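Hydroxyindole o-methyltransferase (Homo sapiens, PDB 4A6D) catalyses the transfer of a methyl group from S-adenosylmethionine to N-acetylserotonin, giving melatonin, and works as a homodimer. Local coordinates at residues P181-L186 and L247-R252; I206-I211 and I230-G235. One frame throughout, in Å; residues are numbered along the deposited sequence.

Contact 1: residues P181-L186 and L247-R252; sequences PLMCDL and LYILAR. With SAM (S-adenosylmethionine), chain D.
Strands 182-186 and 247-251 run parallel in the core of the methyltransferase domain. Four backbone hydrogen bonds join them. The straightest is Ile249 N to Cys184 O, 2.8 Å with an N-H...O angle of 170°. Met183 CB sits near the carbonyl O of Leu247. CG is turned anti to the carbonyl carbon (chi1 -56°), and the chain is extended beyond it. Met183 SD then lies 3.9 Å from Leu247 CD2 and also meets Ile249 CD1. CE ends against the same Leu247 CD2. On the other face of the sheet, Leu186 CD1 meets Tyr248 CD1 at 3.7 Å. Cys184 CB touches that ring too, and SG lies obliquely to it. The Tyr248 hydroxyl is bonded to Pro243 O. Helix 259-272 packs on this face through Ile269.

Beyond the last strand-to-strand bond a water takes over. The water accepts from Ala251 N at 2.7 Å. Asp185 OD1 and Leu186 O also lie within hydrogen-bonding distance of it, as acceptors. Next along the chain, Ala251 O accepts from the amino N of SAM at 2.8 Å. Arg252 NH1 donates to the SAM carboxylate O at 3.2 Å. Ala251 at the strand end thus offers a carbonyl to the ammonium group, and Arg252 just beyond it a guanidinium to the carboxylate, a match of polarity that should favour the zwitterionic methionine end of the cofactor.

Contact 2: residues I206-I211 and I230-G235; sequences ITVFDI and IDFQEG. With SAM (S-adenosylmethionine), chain D.
Phe209 fills the tight end of this parallel pairing between strands 205-210 and 230-234. Its CG stands anti to the backbone N (chi1 -170°), which carries the ring along the sheet to Gly235. Phe209 CZ lies 3.5 Å from Gly235 C, so the ring packs directly on the glycine backbone. Gln233 lies alongside, its NE2 in plane at the ring edge, 3.5 Å from Phe209 CE2. Leu186 and Phe237 also touch Phe209. On the opposite face Val208 and Phe232 lie side by side. Phe232 CE1 is 3.6 Å from Val208 CB, and Val208 CG2 lies over one face of the ring.

The solvent side is the outer strand 230-234, where Asp231 and Glu234 are exposed. Asp231 OD2 accepts from Thr207 OG1 at 3.2 Å, from above the carboxylate plane. At the far end of the same strand Glu234 turns its carboxylate from strand 205-210. The backbone bonds run along the whole pair, and the one from Asp210 N to Gln233 O is weak.

Asp210 ends its strand at the cofactor. Asp210 OD1 accepts from SAM O2' at 2.6 Å and, through its anti lone pair, from Ile211 N. Asp210 OD2 accepts from SAM O3' at 2.8 Å and from Gly189 N. These bonds fix the carboxylate from both ends. An acidic residue closing the second strand and gripping both ribose hydroxyls is the hallmark of the class I, Rossmann-like methyltransferase fold.

Contacts 1 and 2 lie in one seven-stranded mixed sheet, with centres about 10 Å apart. Across the sheet the order is 230-234, 205-210, 182-186, 247-251, so the two contacts are adjacent pairs. Backbone bonds between Asp185 and both Thr207 and Phe209 probably join them. Both strands of contact 2 come between the two strands of contact 1 in the chain: strand 182-186 comes first, then 205-210 and 230-234, then 247-251. Helices 192-200 and 212-221 make the connections between the first three. All four strands run parallel, so their C-terminal ends point to the same rim. SAM binds there, with contact 2 holding its ribose and contact 1 its methionine part.

Contact 1: residues P181-L186 and L247-R252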
loop_
_atom_site.group_PDB
_atom_site.type_symbol
_atom_site.label_atom_id
_atom_site.label_comp_id
_atom_site.label_asym_id
_atom_site.label_seq_id
_atom_site.Cartn_x
_atom_site.Cartn_y
_atom_site.Cartn_z
ATOM N N PRO A 181 16.936 14.168 38.080
ATOM C CA PRO A 181 16.775 12.917 38.846
ATOM C C PRO A 181 15.381 12.289 38.822
ATOM O O PRO A 181 15.263 11.076 38.807
ATOM C CB PRO A 181 17.162 13.329 40.275
ATOM C CG PRO A 181 17.917 14.575 40.129
ATOM C CD PRO A 181 17.355 15.278 38.963
ATOM N N LEU A 182 14.340 13.107 38.838
ATOM C CA LEU A 182 12.976 12.618 38.849
ATOM C C LEU A 182 12.294 12.946 37.513
ATOM O O LEU A 182 12.353 14.089 37.049
ATOM C CB LEU A 182 12.264 13.172 40.086
ATOM C CG LEU A 182 10.761 12.973 40.300
ATOM C CD1 LEU A 182 10.314 11.504 40.131
ATOM C CD2 LEU A 182 10.364 13.516 41.659
ATOM N N MET A 183 11.722 11.914 36.856
ATOM C CA MET A 183 11.109 12.080 35.532
ATOM C C MET A 183 9.665 11.641 35.462
ATOM O O MET A 183 9.227 10.813 36.255
ATOM C CB MET A 183 11.915 11.322 34.458
ATOM C CG MET A 183 13.359 11.699 34.391
ATOM S SD MET A 183 14.150 10.832 33.030
ATOM C CE MET A 183 15.838 11.341 33.254
ATOM N N CYS A 184 8.937 12.149 34.463
ATOM C CA CYS A 184 7.552 11.734 34.231
ATOM C C CYS A 184 7.296 11.576 32.739
ATOM O O CYS A 184 7.496 12.525 31.977
ATOM C CB CYS A 184 6.535 12.669 34.889
ATOM S SG CYS A 184 4.806 12.220 34.561
ATOM N N ASP A 185 6.900 10.363 32.320
ATOM C CA ASP A 185 6.557 10.087 30.914
ATOM C C ASP A 185 5.055 10.278 30.760
ATOM O O ASP A 185 4.270 9.431 31.203
ATOM C CB ASP A 185 6.989 8.679 30.456
ATOM C CG ASP A 185 7.011 8.504 28.943
ATOM O OD1 ASP A 185 6.639 9.464 28.224
ATOM O OD2 ASP A 185 7.366 7.398 28.474
ATOM N N LEU A 186 4.662 11.453 30.233
ATOM C CA LEU A 186 3.254 11.829 30.062
ATOM C C LEU A 186 2.711 11.157 28.855
ATOM O O LEU A 186 3.153 11.457 27.745
ATOM C CB LEU A 186 3.119 13.349 29.930
ATOM C CG LEU A 186 3.409 14.162 31.170
ATOM C CD1 LEU A 186 3.634 15.580 30.802
ATOM C CD2 LEU A 186 2.273 14.073 32.153
ATOM N N LEU A 247 11.790 16.544 34.966
ATOM C CA LEU A 247 11.635 16.395 33.513
ATOM C C LEU A 247 10.315 15.738 33.147
ATOM O O LEU A 247 9.981 14.657 33.657
ATOM C CB LEU A 247 12.816 15.605 32.921
ATOM C CG LEU A 247 12.825 15.343 31.418
ATOM C CD1 LEU A 247 13.168 16.587 30.636
ATOM C CD2 LEU A 247 13.777 14.226 31.073
ATOM N N TYR A 248 9.573 16.385 32.240
ATOM C CA TYR A 248 8.353 15.814 31.654
ATOM C C TYR A 248 8.680 15.383 30.219
ATOM O O TYR A 248 9.246 16.177 29.465
ATOM C CB TYR A 248 7.178 16.806 31.724
ATOM C CG TYR A 248 6.722 17.030 33.157
ATOM C CD1 TYR A 248 5.793 16.179 33.756
ATOM C CD2 TYR A 248 7.299 18.025 33.947
ATOM C CE1 TYR A 248 5.434 16.325 35.089
ATOM C CE2 TYR A 248 6.935 18.187 35.289
ATOM C CZ TYR A 248 6.007 17.330 35.851
ATOM O OH TYR A 248 5.592 17.508 37.142
ATOM N N ILE A 249 8.413 14.111 29.871
ATOM C CA ILE A 249 8.687 13.555 28.534
ATOM C C ILE A 249 7.392 13.448 27.744
ATOM O O ILE A 249 6.433 12.865 28.241
ATOM C CB ILE A 249 9.426 12.184 28.596
ATOM C CG1 ILE A 249 10.676 12.243 29.528
ATOM C CG2 ILE A 249 9.747 11.640 27.180
ATOM C CD1 ILE A 249 11.423 10.869 29.787
ATOM N N LEU A 250 7.350 14.011 26.534
ATOM C CA LEU A 250 6.165 13.897 25.668
ATOM C C LEU A 250 6.579 13.204 24.361
ATOM O O LEU A 250 7.080 13.868 23.440
ATOM C CB LEU A 250 5.493 15.258 25.375
ATOM C CG LEU A 250 4.665 15.945 26.459
ATOM C CD1 LEU A 250 4.256 17.324 25.995
ATOM C CD2 LEU A 250 3.398 15.182 26.766
ATOM N N ALA A 251 6.495 11.853 24.332
ATOM C CA ALA A 251 6.876 11.056 23.139
ATOM C C ALA A 251 5.599 10.684 22.402
ATOM O O ALA A 251 4.718 10.027 22.971
ATOM C CB ALA A 251 7.652 9.807 23.537
ATOM N N ARG A 252 5.464 11.189 21.160
ATOM C CA ARG A 252 4.310 10.975 20.284
ATOM C C ARG A 252 2.988 11.375 20.941
ATOM O O ARG A 252 1.972 10.695 20.797
ATOM C CB ARG A 252 4.273 9.541 19.730
ATOM C CG ARG A 252 5.392 9.215 18.739
ATOM C CD ARG A 252 5.917 7.857 19.089
ATOM N NE ARG A 252 5.620 6.865 18.071
ATOM C CZ ARG A 252 5.600 5.551 18.275
ATOM N NH1 ARG A 252 5.777 5.058 19.493
ATOM N NH2 ARG A 252 5.371 4.721 17.265
HETATM N N SAM D . 4.477 7.762 24.584
HETATM C CA SAM D . 4.127 6.455 23.986
HETATM C C SAM D . 4.974 5.980 22.787
HETATM O O SAM D . 5.495 6.824 22.088
HETATM O OXT SAM D . 5.154 4.755 22.490
HETATM C CB SAM D . 2.650 6.498 23.686
HETATM C CG SAM D . 2.282 7.444 22.537
HETATM S SD SAM D . 0.486 7.283 22.229
HETATM C CE SAM D . 0.368 8.011 20.646
HETATM C "C5'" SAM D . -0.232 8.699 23.125
HETATM C "C4'" SAM D . -0.394 8.225 24.576
HETATM O "O4'" SAM D . -1.054 9.290 25.236
HETATM C "C3'" SAM D . -1.317 6.952 24.702
HETATM O "O3'" SAM D . -0.697 5.936 25.507
HETATM C "C2'" SAM D . -2.630 7.552 25.303
HETATM O "O2'" SAM D . -3.433 6.704 26.125
HETATM C "C1'" SAM D . -2.063 8.730 26.115
HETATM N N9 SAM D . -3.079 9.764 26.405
HETATM C C8 SAM D . -3.985 10.313 25.501
HETATM N N7 SAM D . -4.721 11.203 26.097
HETATM C C5 SAM D . -4.385 11.251 27.445
HETATM C C6 SAM D . -4.824 11.968 28.575
HETATM N N6 SAM D . -5.779 12.915 28.417
HETATM N N1 SAM D . -4.200 11.770 29.791
HETATM C C2 SAM D . -3.255 10.834 29.951
HETATM N N3 SAM D . -2.828 10.128 28.893
HETATM C C4 SAM D . -3.302 10.333 27.648
HETATM O O HOH W 1 5.167 10.419 26.185
#

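Contact 2: residues I206-I211 and I230-G235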
loop_
_atom_site.group_PDB
_atom_site.type_symbol
_atom_site.label_atom_id
_atom_site.label_comp_id
_atom_site.label_asym_id
_atom_site.label_seq_id
_atom_site.Cartn_x
_atom_site.Cartn_y
_atom_site.Cartn_z
ATOM N N ILE A 206 11.409 7.345 37.492
ATOM C CA ILE A 206 10.356 7.779 36.556
ATOM C C ILE A 206 8.910 7.324 36.906
ATOM O O ILE A 206 8.696 6.168 37.300
ATOM C CB ILE A 206 10.750 7.383 35.094
ATOM C CG1 ILE A 206 9.906 8.108 34.024
ATOM C CG2 ILE A 206 10.714 5.874 34.899
ATOM C CD1 ILE A 206 10.598 8.218 32.620
ATOM N N THR A 207 7.920 8.218 36.672
ATOM C CA THR A 207 6.512 7.860 36.760
ATOM C C THR A 207 5.910 7.826 35.341
ATOM O O THR A 207 6.051 8.793 34.588
ATOM C CB THR A 207 5.766 8.763 37.712
ATOM O OG1 THR A 207 6.381 8.602 38.980
ATOM C CG2 THR A 207 4.268 8.421 37.811
ATOM N N VAL A 208 5.249 6.720 34.984
ATOM C CA VAL A 208 4.543 6.620 33.707
ATOM C C VAL A 208 3.117 7.142 33.955
ATOM O O VAL A 208 2.400 6.607 34.807
ATOM C CB VAL A 208 4.576 5.198 33.086
ATOM C CG1 VAL A 208 3.741 5.132 31.812
ATOM C CG2 VAL A 208 6.011 4.755 32.792
ATOM N N PHE A 209 2.742 8.234 33.275
ATOM C CA PHE A 209 1.410 8.829 33.389
ATOM C C PHE A 209 0.559 8.512 32.158
ATOM O O PHE A 209 0.970 8.755 31.027
ATOM C CB PHE A 209 1.490 10.348 33.619
ATOM C CG PHE A 209 0.174 10.995 33.986
ATOM C CD1 PHE A 209 -0.738 11.368 33.000
ATOM C CD2 PHE A 209 -0.170 11.201 35.317
ATOM C CE1 PHE A 209 -1.949 11.960 33.342
ATOM C CE2 PHE A 209 -1.373 11.810 35.658
ATOM C CZ PHE A 209 -2.250 12.196 34.672
ATOM N N ASP A 210 -0.635 7.974 32.378
ATOM C CA ASP A 210 -1.556 7.648 31.293
ATOM C C ASP A 210 -2.977 7.494 31.816
ATOM O O ASP A 210 -3.196 7.590 33.024
ATOM C CB ASP A 210 -1.082 6.413 30.492
ATOM C CG ASP A 210 -1.314 6.553 28.992
ATOM O OD1 ASP A 210 -2.494 6.604 28.579
ATOM O OD2 ASP A 210 -0.307 6.565 28.223
ATOM N N ILE A 211 -3.946 7.282 30.902
ATOM C CA ILE A 211 -5.353 7.126 31.243
ATOM C C ILE A 211 -5.544 5.809 32.011
ATOM O O ILE A 211 -4.832 4.834 31.694
ATOM C CB ILE A 211 -6.288 7.256 29.994
ATOM C CG1 ILE A 211 -6.099 6.101 28.998
ATOM C CG2 ILE A 211 -6.139 8.636 29.325
ATOM C CD1 ILE A 211 -7.255 5.838 28.070
ATOM N N ILE A 230 10.678 2.552 38.285
ATOM C CA ILE A 230 9.451 2.904 37.559
ATOM C C ILE A 230 8.201 2.807 38.424
ATOM O O ILE A 230 7.986 1.807 39.101
ATOM C CB ILE A 230 9.323 2.103 36.232
ATOM C CG1 ILE A 230 10.657 2.092 35.447
ATOM C CG2 ILE A 230 8.162 2.612 35.355
ATOM C CD1 ILE A 230 10.896 0.829 34.629
ATOM N N ASP A 231 7.371 3.849 38.356
ATOM C CA ASP A 231 6.106 4.005 39.070
ATOM C C ASP A 231 5.021 4.307 38.023
ATOM O O ASP A 231 5.348 4.657 36.896
ATOM C CB ASP A 231 6.253 5.163 40.092
ATOM C CG ASP A 231 5.006 5.595 40.843
ATOM O OD1 ASP A 231 4.119 4.736 41.079
ATOM O OD2 ASP A 231 4.936 6.784 41.246
ATOM N N PHE A 232 3.741 4.151 38.391
ATOM C CA PHE A 232 2.607 4.434 37.513
ATOM C C PHE A 232 1.616 5.341 38.210
ATOM O O PHE A 232 1.313 5.132 39.380
ATOM C CB PHE A 232 1.901 3.139 37.122
ATOM C CG PHE A 232 2.520 2.443 35.939
ATOM C CD1 PHE A 232 2.126 2.753 34.646
ATOM C CD2 PHE A 232 3.514 1.491 36.117
ATOM C CE1 PHE A 232 2.725 2.129 33.550
ATOM C CE2 PHE A 232 4.113 0.870 35.020
ATOM C CZ PHE A 232 3.716 1.195 33.746
ATOM N N GLN A 233 1.156 6.381 37.511
ATOM C CA GLN A 233 0.084 7.268 37.960
ATOM C C GLN A 233 -0.925 7.256 36.812
ATOM O O GLN A 233 -0.556 7.362 35.638
ATOM C CB GLN A 233 0.516 8.720 38.298
ATOM C CG GLN A 233 -0.554 9.472 39.152
ATOM C CD GLN A 233 -0.363 10.972 39.473
ATOM O OE1 GLN A 233 0.590 11.398 40.191
ATOM N NE2 GLN A 233 -1.399 11.780 39.135
ATOM N N GLU A 234 -2.184 7.082 37.158
ATOM C CA GLU A 234 -3.276 7.121 36.203
ATOM C C GLU A 234 -3.987 8.470 36.307
ATOM O O GLU A 234 -4.058 9.069 37.388
ATOM C CB GLU A 234 -4.251 5.941 36.402
ATOM C CG GLU A 234 -4.755 5.770 37.825
ATOM C CD GLU A 234 -5.792 4.684 37.980
ATOM O OE1 GLU A 234 -5.643 3.614 37.345
ATOM O OE2 GLU A 234 -6.744 4.894 38.765
ATOM N N GLY A 235 -4.488 8.933 35.172
ATOM C CA GLY A 235 -5.221 10.183 35.094
ATOM C C GLY A 235 -5.334 10.788 33.712
ATOM O O GLY A 235 -5.018 10.151 32.699
HETATM N N SAM D . 4.477 7.762 24.584
HETATM C CA SAM D . 4.127 6.455 23.986
HETATM C C SAM D . 4.974 5.980 22.787
HETATM O O SAM D . 5.495 6.824 22.088
HETATM O OXT SAM D . 5.154 4.755 22.490
HETATM C CB SAM D . 2.650 6.498 23.686
HETATM C CG SAM D . 2.282 7.444 22.537
HETATM S SD SAM D . 0.486 7.283 22.229
HETATM C CE SAM D . 0.368 8.011 20.646
HETATM C "C5'" SAM D . -0.232 8.699 23.125
HETATM C "C4'" SAM D . -0.394 8.225 24.576
HETATM O "O4'" SAM D . -1.054 9.290 25.236
HETATM C "C3'" SAM D . -1.317 6.952 24.702
HETATM O "O3'" SAM D . -0.697 5.936 25.507
HETATM C "C2'" SAM D . -2.630 7.552 25.303
HETATM O "O2'" SAM D . -3.433 6.704 26.125
HETATM C "C1'" SAM D . -2.063 8.730 26.115
HETATM N N9 SAM D . -3.079 9.764 26.405
HETATM C C8 SAM D . -3.985 10.313 25.501
HETATM N N7 SAM D . -4.721 11.203 26.097
HETATM C C5 SAM D . -4.385 11.251 27.445
HETATM C C6 SAM D . -4.824 11.968 28.575
HETATM N N6 SAM D . -5.779 12.915 28.417
HETATM N N1 SAM D . -4.200 11.770 29.791
HETATM C C2 SAM D . -3.255 10.834 29.951
HETATM N N3 SAM D . -2.828 10.128 28.893
HETATM C C4 SAM D . -3.302 10.333 27.648
#